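Local coordinates for protein laccase (Botrytis aclada, PDB 3SQR) that oxidises hydroquinones and other phenols with dioxygen, using copper centres, and probably takes part in breaking down lignin and detoxifying its products, at residues Leu116-Ile128 against Ser169-Leu183. Residues are numbered along the deposited sequence; the frame is centred on the assembly and turned at random.
Sequences LEHNGTSIHWHGI and SHFSLQYGDGLFGPL. With CU (copper (II) ion), chain F; CU (copper (II) ion), chain E; NAG (2-acetamido-2-deoxy-beta-D-glucopyranose), chain H; NAG (2-acetamido-2-deoxy-beta-D-glucopyranose), chain B.
Ser169 pairs with Ile123 as an antiparallel non-hydrogen-bonded couple, CA atoms 4.3 Å apart, joining edge strand 123-125 to strand 163-169 in a cupredoxin-type sheet of this multicopper oxidase. Ser169 OG accepts from Phe171 N, an ST turn.

His170 N donates a nearly straight hydrogen bond to Ser122 O at 2.8 Å. The His170 and His124 side chains run alongside each other, the His170 edge facing the His124 ring in an offset edge-to-face pair, planes at 76°. This brings His170 beside His124, which probably serves the type 2 site of the trinuclear cluster. His170 NE2 binds a copper at 2.1 Å, consistent with one of the type 3 pair, with His468 and His525 completing its protein ligands. His124 ND1 is hydrogen-bonded to Asp137 O, which probably fixes the rotation of its ring.

With CG swung anti to N (chi1 179°), Phe171 lays its ring beneath Gly120: Gly120 O sits 3.3 Å above the ring plane, over its centre, and Gly120 CA makes a CH-pi contact.

Beyond the type II' turn 171-174, Gln174 extends and spends both ends of its amide on the loop leading into strand 123-125. NE2 gives one hydrogen to Asn119 OD1, in the Gln174 amide plane, bracing an asparagine whose ND2 carries an N-glycan, and the other to Gly120 O. Gln174 OE1 receives two hydroxyl donors: Ser169 OG on an in-plane lone pair, and Thr121 OG1, tilted 17° from the carbonyl plane, at 2.7 Å.

Leu183 CD2 meets Ile128 CG1 tip to tip at 4.0 Å and touches Trp125 CB.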
ATOM      1  N   LEU A 116      -0.181   0.242 -22.434  1.00 24.99           N
ATOM      2  CA  LEU A 116       1.203  -0.108 -22.556  1.00 26.12           C
ATOM      3  C   LEU A 116       1.271  -1.075 -23.740  1.00 27.82           C
ATOM      4  O   LEU A 116       0.276  -1.751 -24.038  1.00 28.92           O
ATOM      5  CB  LEU A 116       1.705  -0.823 -21.310  1.00 25.83           C
ATOM      6  CG  LEU A 116       1.570   0.026 -20.031  1.00 22.88           C
ATOM      7  CD1 LEU A 116       1.924  -0.984 -18.886  1.00 24.56           C
ATOM      8  CD2 LEU A 116       2.424   1.299 -20.061  1.00 27.54           C
ATOM      9  N   GLU A 117       2.418  -1.095 -24.401  1.00 29.30           N
ATOM     10  CA  GLU A 117       2.600  -2.038 -25.492  1.00 31.03           C
ATOM     11  C   GLU A 117       3.176  -3.388 -25.059  1.00 29.81           C
ATOM     12  O   GLU A 117       2.854  -4.404 -25.667  1.00 31.08           O
ATOM     13  CB  GLU A 117       3.531  -1.417 -26.539  1.00 33.10           C
ATOM     14  CG  GLU A 117       2.875  -0.309 -27.345  1.00 38.92           C
ATOM     15  CD  GLU A 117       3.432  -0.242 -28.759  1.00 48.27           C
ATOM     16  OE1 GLU A 117       4.690  -0.243 -28.923  1.00 50.14           O
ATOM     17  OE2 GLU A 117       2.594  -0.244 -29.702  1.00 54.71           O
ATOM     18  N   HIS A 118       4.018  -3.395 -24.027  1.00 29.57           N
ATOM     19  CA  HIS A 118       4.909  -4.548 -23.738  1.00 29.10           C
ATOM     20  C   HIS A 118       4.775  -5.143 -22.325  1.00 28.14           C
ATOM     21  O   HIS A 118       5.644  -5.889 -21.893  1.00 27.75           O
ATOM     22  CB  HIS A 118       6.377  -4.156 -24.017  1.00 29.50           C
ATOM     23  CG  HIS A 118       6.615  -3.701 -25.423  1.00 32.66           C
ATOM     24  ND1 HIS A 118       6.176  -4.415 -26.518  1.00 36.96           N
ATOM     25  CD2 HIS A 118       7.221  -2.596 -25.910  1.00 34.27           C
ATOM     26  CE1 HIS A 118       6.503  -3.761 -27.625  1.00 34.23           C
ATOM     27  NE2 HIS A 118       7.141  -2.657 -27.286  1.00 37.02           N
ATOM     28  N   ASN A 119       3.741  -4.735 -21.574  1.00 27.42           N
ATOM     29  CA  ASN A 119       3.410  -5.370 -20.293  1.00 27.30           C
ATOM     30  C   ASN A 119       1.910  -5.582 -20.246  1.00 25.55           C
ATOM     31  O   ASN A 119       1.149  -4.712 -20.712  1.00 25.66           O
ATOM     32  CB  ASN A 119       3.699  -4.467 -19.049  1.00 26.26           C
ATOM     33  CG  ASN A 119       5.126  -4.283 -18.681  1.00 29.26           C
ATOM     34  OD1 ASN A 119       5.391  -3.483 -17.823  1.00 27.16           O
ATOM     35  ND2 ASN A 119       6.066  -5.011 -19.287  1.00 28.39           N
ATOM     36  N   GLY A 120       1.470  -6.678 -19.645  1.00 23.59           N
ATOM     37  CA  GLY A 120       0.153  -6.755 -19.044  1.00 23.72           C
ATOM     38  C   GLY A 120       0.096  -5.710 -17.912  1.00 22.85           C
ATOM     39  O   GLY A 120       1.080  -5.114 -17.567  1.00 24.20           O
ATOM     40  N   THR A 121      -1.064  -5.613 -17.296  1.00 22.81           N
ATOM     41  CA  THR A 121      -1.175  -4.817 -16.075  1.00 22.72           C
ATOM     42  C   THR A 121      -2.383  -5.351 -15.297  1.00 23.58           C
ATOM     43  O   THR A 121      -3.199  -6.081 -15.775  1.00 22.53           O
ATOM     44  CB  THR A 121      -1.278  -3.342 -16.375  1.00 22.58           C
ATOM     45  OG1 THR A 121      -1.000  -2.586 -15.160  1.00 21.61           O
ATOM     46  CG2 THR A 121      -2.680  -2.952 -16.914  1.00 22.86           C
ATOM     47  N   SER A 122      -2.546  -4.889 -14.070  1.00 22.20           N
ATOM     48  CA  SER A 122      -3.568  -5.408 -13.207  1.00 22.96           C
ATOM     49  C   SER A 122      -3.572  -4.452 -12.049  1.00 21.22           C
ATOM     50  O   SER A 122      -2.520  -4.264 -11.463  1.00 22.17           O
ATOM     51  CB  SER A 122      -3.142  -6.749 -12.650  1.00 23.67           C
ATOM     52  OG  SER A 122      -4.232  -7.281 -11.955  1.00 23.72           O
ATOM     53  N   ILE A 123      -4.723  -3.885 -11.720  1.00 22.84           N
ATOM     54  CA  ILE A 123      -4.766  -2.768 -10.774  1.00 21.13           C
ATOM     55  C   ILE A 123      -5.436  -3.204  -9.519  1.00 19.83           C
ATOM     56  O   ILE A 123      -6.583  -3.667  -9.554  1.00 19.81           O
ATOM     57  CB  ILE A 123      -5.520  -1.580 -11.344  1.00 22.23           C
ATOM     58  CG1 ILE A 123      -5.011  -1.231 -12.721  1.00 22.05           C
ATOM     59  CG2 ILE A 123      -5.436  -0.316 -10.361  1.00 21.90           C
ATOM     60  CD1 ILE A 123      -3.535  -1.050 -12.921  1.00 21.04           C
ATOM     61  N   HIS A 124      -4.718  -3.011  -8.408  1.00 19.68           N
ATOM     62  CA  HIS A 124      -5.162  -3.328  -7.080  1.00 18.74           C
ATOM     63  C   HIS A 124      -5.563  -2.023  -6.318  1.00 18.37           C
ATOM     64  O   HIS A 124      -4.974  -0.992  -6.435  1.00 19.87           O
ATOM     65  CB  HIS A 124      -4.077  -4.078  -6.320  1.00 19.32           C
ATOM     66  CG  HIS A 124      -4.356  -4.238  -4.865  1.00 18.96           C
ATOM     67  ND1 HIS A 124      -5.404  -5.006  -4.396  1.00 20.24           N
ATOM     68  CD2 HIS A 124      -3.682  -3.802  -3.770  1.00 22.38           C
ATOM     69  CE1 HIS A 124      -5.423  -4.944  -3.069  1.00 18.38           C
ATOM     70  NE2 HIS A 124      -4.373  -4.245  -2.664  1.00 24.01           N
ATOM     71  N   TRP A 125      -6.602  -2.173  -5.537  1.00 18.90           N
ATOM     72  CA  TRP A 125      -7.226  -1.064  -4.771  1.00 19.90           C
ATOM     73  C   TRP A 125      -6.817  -1.371  -3.342  1.00 19.94           C
ATOM     74  O   TRP A 125      -7.359  -2.280  -2.696  1.00 19.30           O
ATOM     75  CB  TRP A 125      -8.746  -1.058  -5.041  1.00 19.42           C
ATOM     76  CG  TRP A 125      -9.016  -1.369  -6.481  1.00 22.18           C
ATOM     77  CD1 TRP A 125      -9.269  -2.622  -7.034  1.00 24.45           C
ATOM     78  CD2 TRP A 125      -8.944  -0.468  -7.577  1.00 17.96           C
ATOM     79  NE1 TRP A 125      -9.344  -2.507  -8.378  1.00 20.56           N
ATOM     80  CE2 TRP A 125      -9.098  -1.220  -8.745  1.00 20.00           C
ATOM     81  CE3 TRP A 125      -8.650   0.913  -7.693  1.00 21.36           C
ATOM     82  CZ2 TRP A 125      -9.001  -0.675  -9.982  1.00 21.71           C
ATOM     83  CZ3 TRP A 125      -8.546   1.469  -8.943  1.00 20.37           C
ATOM     84  CH2 TRP A 125      -8.744   0.681 -10.096  1.00 21.01           C
ATOM     85  N   HIS A 126      -5.764  -0.675  -2.886  1.00 19.94           N
ATOM     86  CA  HIS A 126      -5.068  -1.109  -1.710  1.00 19.10           C
ATOM     87  C   HIS A 126      -5.942  -1.036  -0.468  1.00 19.67           C
ATOM     88  O   HIS A 126      -6.449  -0.014  -0.080  1.00 21.84           O
ATOM     89  CB  HIS A 126      -3.699  -0.424  -1.568  1.00 19.66           C
ATOM     90  CG  HIS A 126      -2.933  -0.947  -0.425  1.00 17.95           C
ATOM     91  ND1 HIS A 126      -1.696  -1.504  -0.554  1.00 21.74           N
ATOM     92  CD2 HIS A 126      -3.212  -0.936   0.900  1.00 20.65           C
ATOM     93  CE1 HIS A 126      -1.250  -1.845   0.634  1.00 19.45           C
ATOM     94  NE2 HIS A 126      -2.169  -1.550   1.536  1.00 22.20           N
ATOM     95  N   GLY A 127      -5.997  -2.158   0.235  1.00 20.07           N
ATOM     96  CA  GLY A 127      -6.693  -2.256   1.484  1.00 19.37           C
ATOM     97  C   GLY A 127      -8.199  -2.373   1.328  1.00 20.67           C
ATOM     98  O   GLY A 127      -8.908  -2.478   2.327  1.00 19.50           O
ATOM     99  N   ILE A 128      -8.674  -2.396   0.087  1.00 21.50           N
ATOM    100  CA  ILE A 128     -10.079  -2.480  -0.162  1.00 21.08           C
ATOM    101  C   ILE A 128     -10.497  -3.918   0.060  1.00 20.95           C
ATOM    102  O   ILE A 128      -9.984  -4.799  -0.571  1.00 21.87           O
ATOM    103  CB  ILE A 128     -10.473  -1.949  -1.581  1.00 21.14           C
ATOM    104  CG1 ILE A 128     -10.128  -0.432  -1.670  1.00 22.03           C
ATOM    105  CG2 ILE A 128     -11.984  -2.071  -1.814  1.00 19.64           C
ATOM    106  CD1 ILE A 128     -10.844   0.509  -0.631  1.00 23.07           C
ATOM    107  N   SER A 169      -0.739  -0.543  -9.661  1.00 20.84           N
ATOM    108  CA  SER A 169      -0.547  -1.834 -10.341  1.00 21.48           C
ATOM    109  C   SER A 169      -0.015  -2.863  -9.374  1.00 20.82           C
ATOM    110  O   SER A 169       0.825  -2.559  -8.537  1.00 23.13           O
ATOM    111  CB  SER A 169       0.415  -1.708 -11.505  1.00 22.58           C
ATOM    112  OG  SER A 169       0.693  -3.016 -12.013  1.00 22.92           O
ATOM    113  N   HIS A 170      -0.526  -4.097  -9.494  1.00 20.78           N
ATOM    114  CA  HIS A 170       0.002  -5.179  -8.736  1.00 21.67           C
ATOM    115  C   HIS A 170       0.661  -6.170  -9.728  1.00 21.70           C
ATOM    116  O   HIS A 170       0.952  -7.296  -9.389  1.00 22.44           O
ATOM    117  CB  HIS A 170      -1.088  -5.847  -7.936  1.00 22.57           C
ATOM    118  CG  HIS A 170      -0.655  -6.331  -6.598  1.00 21.75           C
ATOM    119  ND1 HIS A 170       0.374  -7.210  -6.424  1.00 22.32           N
ATOM    120  CD2 HIS A 170      -1.090  -6.019  -5.341  1.00 23.16           C
ATOM    121  CE1 HIS A 170       0.517  -7.478  -5.139  1.00 25.13           C
ATOM    122  NE2 HIS A 170      -0.339  -6.743  -4.452  1.00 22.98           N
ATOM    123  N   PHE A 171       1.032  -5.674 -10.890  1.00 22.94           N
ATOM    124  CA  PHE A 171       1.663  -6.472 -11.931  1.00 23.30           C
ATOM    125  C   PHE A 171       3.144  -6.146 -11.895  1.00 23.31           C
ATOM    126  O   PHE A 171       3.602  -5.030 -12.266  1.00 22.84           O
ATOM    127  CB  PHE A 171       1.058  -6.135 -13.272  1.00 23.15           C
ATOM    128  CG  PHE A 171       1.660  -6.884 -14.417  1.00 24.11           C
ATOM    129  CD1 PHE A 171       2.822  -6.425 -14.991  1.00 27.49           C
ATOM    130  CD2 PHE A 171       1.030  -7.980 -14.914  1.00 26.07           C
ATOM    131  CE1 PHE A 171       3.376  -7.083 -16.075  1.00 28.65           C
ATOM    132  CE2 PHE A 171       1.564  -8.679 -16.010  1.00 23.79           C
ATOM    133  CZ  PHE A 171       2.754  -8.222 -16.566  1.00 24.35           C
ATOM    134  N   SER A 172       3.894  -7.067 -11.306  1.00 24.63           N
ATOM    135  CA  SER A 172       5.336  -6.928 -11.255  1.00 25.12           C
ATOM    136  C   SER A 172       5.719  -5.549 -10.663  1.00 26.62           C
ATOM    137  O   SER A 172       5.067  -5.113  -9.684  1.00 27.19           O
ATOM    138  CB  SER A 172       5.980  -7.263 -12.655  1.00 26.01           C
ATOM    139  OG  SER A 172       7.405  -7.103 -12.599  1.00 27.25           O
ATOM    140  N   LEU A 173       6.764  -4.895 -11.144  1.00 25.87           N
ATOM    141  CA  LEU A 173       7.284  -3.693 -10.459  1.00 25.84           C
ATOM    142  C   LEU A 173       6.672  -2.400 -10.926  1.00 25.13           C
ATOM    143  O   LEU A 173       7.186  -1.338 -10.619  1.00 24.39           O
ATOM    144  CB  LEU A 173       8.811  -3.597 -10.686  1.00 26.80           C
ATOM    145  CG  LEU A 173       9.652  -4.756 -10.185  1.00 25.82           C
ATOM    146  CD1 LEU A 173      11.091  -4.650 -10.812  1.00 26.95           C
ATOM    147  CD2 LEU A 173       9.745  -4.693  -8.685  1.00 23.91           C
ATOM    148  N   GLN A 174       5.555  -2.477 -11.639  1.00 24.83           N
ATOM    149  CA  GLN A 174       5.053  -1.285 -12.349  1.00 23.83           C
ATOM    150  C   GLN A 174       4.794  -0.116 -11.458  1.00 22.27           C
ATOM    151  O   GLN A 174       4.971   0.987 -11.879  1.00 22.71           O
ATOM    152  CB  GLN A 174       3.782  -1.567 -13.099  1.00 23.84           C
ATOM    153  CG  GLN A 174       4.010  -2.463 -14.311  1.00 25.50           C
ATOM    154  CD  GLN A 174       2.726  -2.831 -15.060  1.00 26.44           C
ATOM    155  OE1 GLN A 174       1.647  -2.870 -14.499  1.00 24.30           O
ATOM    156  NE2 GLN A 174       2.858  -3.181 -16.371  1.00 25.02           N
ATOM    157  N   TYR A 175       4.339  -0.341 -10.236  1.00 22.92           N
ATOM    158  CA  TYR A 175       4.052   0.868  -9.431  1.00 22.16           C
ATOM    159  C   TYR A 175       5.315   1.625  -9.087  1.00 21.42           C
ATOM    160  O   TYR A 175       5.265   2.837  -8.735  1.00 22.12           O
ATOM    161  CB  TYR A 175       3.150   0.607  -8.193  1.00 23.11           C
ATOM    162  CG  TYR A 175       3.855   0.138  -6.939  1.00 23.37           C
ATOM    163  CD1 TYR A 175       4.469   1.023  -6.125  1.00 24.24           C
ATOM    164  CD2 TYR A 175       3.936  -1.192  -6.610  1.00 31.66           C
ATOM    165  CE1 TYR A 175       5.112   0.664  -5.000  1.00 27.31           C
ATOM    166  CE2 TYR A 175       4.618  -1.592  -5.425  1.00 31.11           C
ATOM    167  CZ  TYR A 175       5.177  -0.653  -4.637  1.00 30.73           C
ATOM    168  OH  TYR A 175       5.869  -0.937  -3.465  1.00 36.12           O
ATOM    169  N   GLY A 176       6.468   0.973  -9.218  1.00 22.45           N
ATOM    170  CA  GLY A 176       7.752   1.642  -9.081  1.00 23.59           C
ATOM    171  C   GLY A 176       8.061   2.674 -10.132  1.00 24.62           C
ATOM    172  O   GLY A 176       8.906   3.568  -9.923  1.00 25.51           O
ATOM    173  N   ASP A 177       7.389   2.530 -11.265  1.00 25.61           N
ATOM    174  CA  ASP A 177       7.578   3.441 -12.379  1.00 23.73           C
ATOM    175  C   ASP A 177       6.459   4.487 -12.420  1.00 24.61           C
ATOM    176  O   ASP A 177       6.297   5.190 -13.403  1.00 24.05           O
ATOM    177  CB  ASP A 177       7.669   2.683 -13.675  1.00 24.03           C
ATOM    178  CG  ASP A 177       9.088   2.160 -13.977  1.00 21.05           C
ATOM    179  OD1 ASP A 177      10.045   2.461 -13.206  1.00 25.76           O
ATOM    180  OD2 ASP A 177       9.225   1.521 -15.077  1.00 27.84           O
ATOM    181  N   GLY A 178       5.694   4.577 -11.348  1.00 24.14           N
ATOM    182  CA  GLY A 178       4.700   5.633 -11.169  1.00 22.80           C
ATOM    183  C   GLY A 178       3.245   5.205 -11.272  1.00 22.50           C
ATOM    184  O   GLY A 178       2.374   6.085 -11.233  1.00 22.12           O
ATOM    185  N   LEU A 179       2.977   3.889 -11.421  1.00 22.52           N
ATOM    186  CA  LEU A 179       1.655   3.358 -11.699  1.00 20.15           C
ATOM    187  C   LEU A 179       0.806   3.193 -10.398  1.00 21.54           C
ATOM    188  O   LEU A 179       0.517   2.086  -9.917  1.00 21.00           O
ATOM    189  CB  LEU A 179       1.717   2.086 -12.530  1.00 22.54           C
ATOM    190  CG  LEU A 179       0.449   1.695 -13.239  1.00 18.67           C
ATOM    191  CD1 LEU A 179      -0.215   2.853 -14.062  1.00 18.39           C
ATOM    192  CD2 LEU A 179       0.776   0.505 -14.231  1.00 19.68           C
ATOM    193  N   PHE A 180       0.508   4.331  -9.817  1.00 20.70           N
ATOM    194  CA  PHE A 180      -0.297   4.418  -8.581  1.00 21.21           C
ATOM    195  C   PHE A 180      -1.021   5.757  -8.502  1.00 22.63           C
ATOM    196  O   PHE A 180      -0.654   6.688  -9.190  1.00 21.79           O
ATOM    197  CB  PHE A 180       0.614   4.257  -7.340  1.00 21.34           C
ATOM    198  CG  PHE A 180       1.566   5.388  -7.132  1.00 21.36           C
ATOM    199  CD1 PHE A 180       1.177   6.509  -6.399  1.00 22.03           C
ATOM    200  CD2 PHE A 180       2.828   5.373  -7.662  1.00 24.18           C
ATOM    201  CE1 PHE A 180       2.028   7.605  -6.206  1.00 23.58           C
ATOM    202  CE2 PHE A 180       3.707   6.461  -7.425  1.00 23.63           C
ATOM    203  CZ  PHE A 180       3.293   7.574  -6.743  1.00 23.90           C
ATOM    204  N   GLY A 181      -2.038   5.837  -7.679  1.00 21.01           N
ATOM    205  CA  GLY A 181      -2.780   7.077  -7.465  1.00 21.90           C
ATOM    206  C   GLY A 181      -3.493   6.987  -6.153  1.00 20.55           C
ATOM    207  O   GLY A 181      -3.486   5.913  -5.498  1.00 21.31           O
ATOM    208  N   PRO A 182      -4.050   8.115  -5.701  1.00 19.55           N
ATOM    209  CA  PRO A 182      -4.728   8.125  -4.427  1.00 19.18           C
ATOM    210  C   PRO A 182      -6.170   7.643  -4.574  1.00 17.74           C
ATOM    211  O   PRO A 182      -6.835   7.946  -5.556  1.00 18.97           O
ATOM    212  CB  PRO A 182      -4.693   9.594  -4.035  1.00 18.61           C
ATOM    213  CG  PRO A 182      -4.678  10.364  -5.315  1.00 20.77           C
ATOM    214  CD  PRO A 182      -3.999   9.432  -6.344  1.00 19.28           C
ATOM    215  N   LEU A 183      -6.658   6.923  -3.559  1.00 19.05           N
ATOM    216  CA  LEU A 183      -8.033   6.560  -3.464  1.00 19.74           C
ATOM    217  C   LEU A 183      -8.528   7.001  -2.098  1.00 19.28           C
ATOM    218  O   LEU A 183      -8.098   6.439  -1.094  1.00 19.81           O
ATOM    219  CB  LEU A 183      -8.134   5.045  -3.598  1.00 20.36           C
ATOM    220  CG  LEU A 183      -9.498   4.377  -3.360  1.00 24.08           C
ATOM    221  CD1 LEU A 183     -10.655   4.944  -4.082  1.00 27.84           C
ATOM    222  CD2 LEU A 183      -9.339   2.852  -3.787  1.00 25.26           C
TER
HETATM  223 CU    CU F 546      -0.513  -2.016  -2.052  0.80 27.45          CU
HETATM  224 CU    CU E 545      -0.653  -6.595  -2.423  0.80 27.37          CU
HETATM  225  C1  NAG H 548       7.330   1.962 -22.950  1.00 30.06           C
HETATM  226  C2  NAG H 548       7.492   0.521 -23.335  1.00 29.04           C
HETATM  227  C3  NAG H 548       8.957   0.224 -23.544  1.00 30.78           C
HETATM  228  C4  NAG H 548       9.592   1.165 -24.566  1.00 33.00           C
HETATM  229  C5  NAG H 548       9.283   2.578 -24.107  1.00 34.47           C
HETATM  230  C6  NAG H 548       9.865   3.581 -25.111  1.00 40.37           C
HETATM  231  C7  NAG H 548       5.990  -0.938 -22.137  1.00 25.63           C
HETATM  232  C8  NAG H 548       5.800  -1.677 -20.854  1.00 27.68           C
HETATM  233  N2  NAG H 548       7.090  -0.290 -22.205  1.00 29.14           N
HETATM  234  O3  NAG H 548       9.080  -1.119 -23.915  1.00 30.06           O
HETATM  235  O4  NAG H 548      10.998   0.967 -24.545  1.00 35.31           O
HETATM  236  O5  NAG H 548       7.870   2.725 -24.033  1.00 35.76           O
HETATM  237  O6  NAG H 548       9.173   3.417 -26.330  1.00 40.24           O
HETATM  238  O7  NAG H 548       5.148  -0.964 -23.015  1.00 28.92           O
HETATM  239  C1  NAG B   1       7.442  -4.852 -18.956  1.00 25.94           C
HETATM  240  C2  NAG B   1       8.382  -6.029 -18.962  1.00 25.75           C
HETATM  241  C3  NAG B   1       9.842  -5.764 -18.632  1.00 29.27           C
HETATM  242  C4  NAG B   1      10.312  -4.664 -19.548  1.00 29.07           C
HETATM  243  C5  NAG B   1       9.315  -3.482 -19.518  1.00 29.57           C
HETATM  244  C6  NAG B   1       9.585  -2.458 -20.605  1.00 31.91           C
HETATM  245  C7  NAG B   1       6.885  -7.964 -18.594  1.00 26.66           C
HETATM  246  C8  NAG B   1       6.581  -9.046 -17.590  1.00 28.41           C
HETATM  247  N2  NAG B   1       7.875  -7.145 -18.200  1.00 29.79           N
HETATM  248  O3  NAG B   1      10.550  -6.983 -18.785  1.00 30.85           O
HETATM  249  O4  NAG B   1      11.551  -4.144 -19.171  1.00 27.90           O
HETATM  250  O5  NAG B   1       7.990  -3.868 -19.764  1.00 28.31           O
HETATM  251  O6  NAG B   1       9.045  -1.222 -20.202  1.00 30.49           O
HETATM  252  O7  NAG B   1       6.268  -7.917 -19.654  1.00 30.68           O
HETATM  253  O   HOH W   1      -0.253  -4.562  -2.685  1.00 31.17           O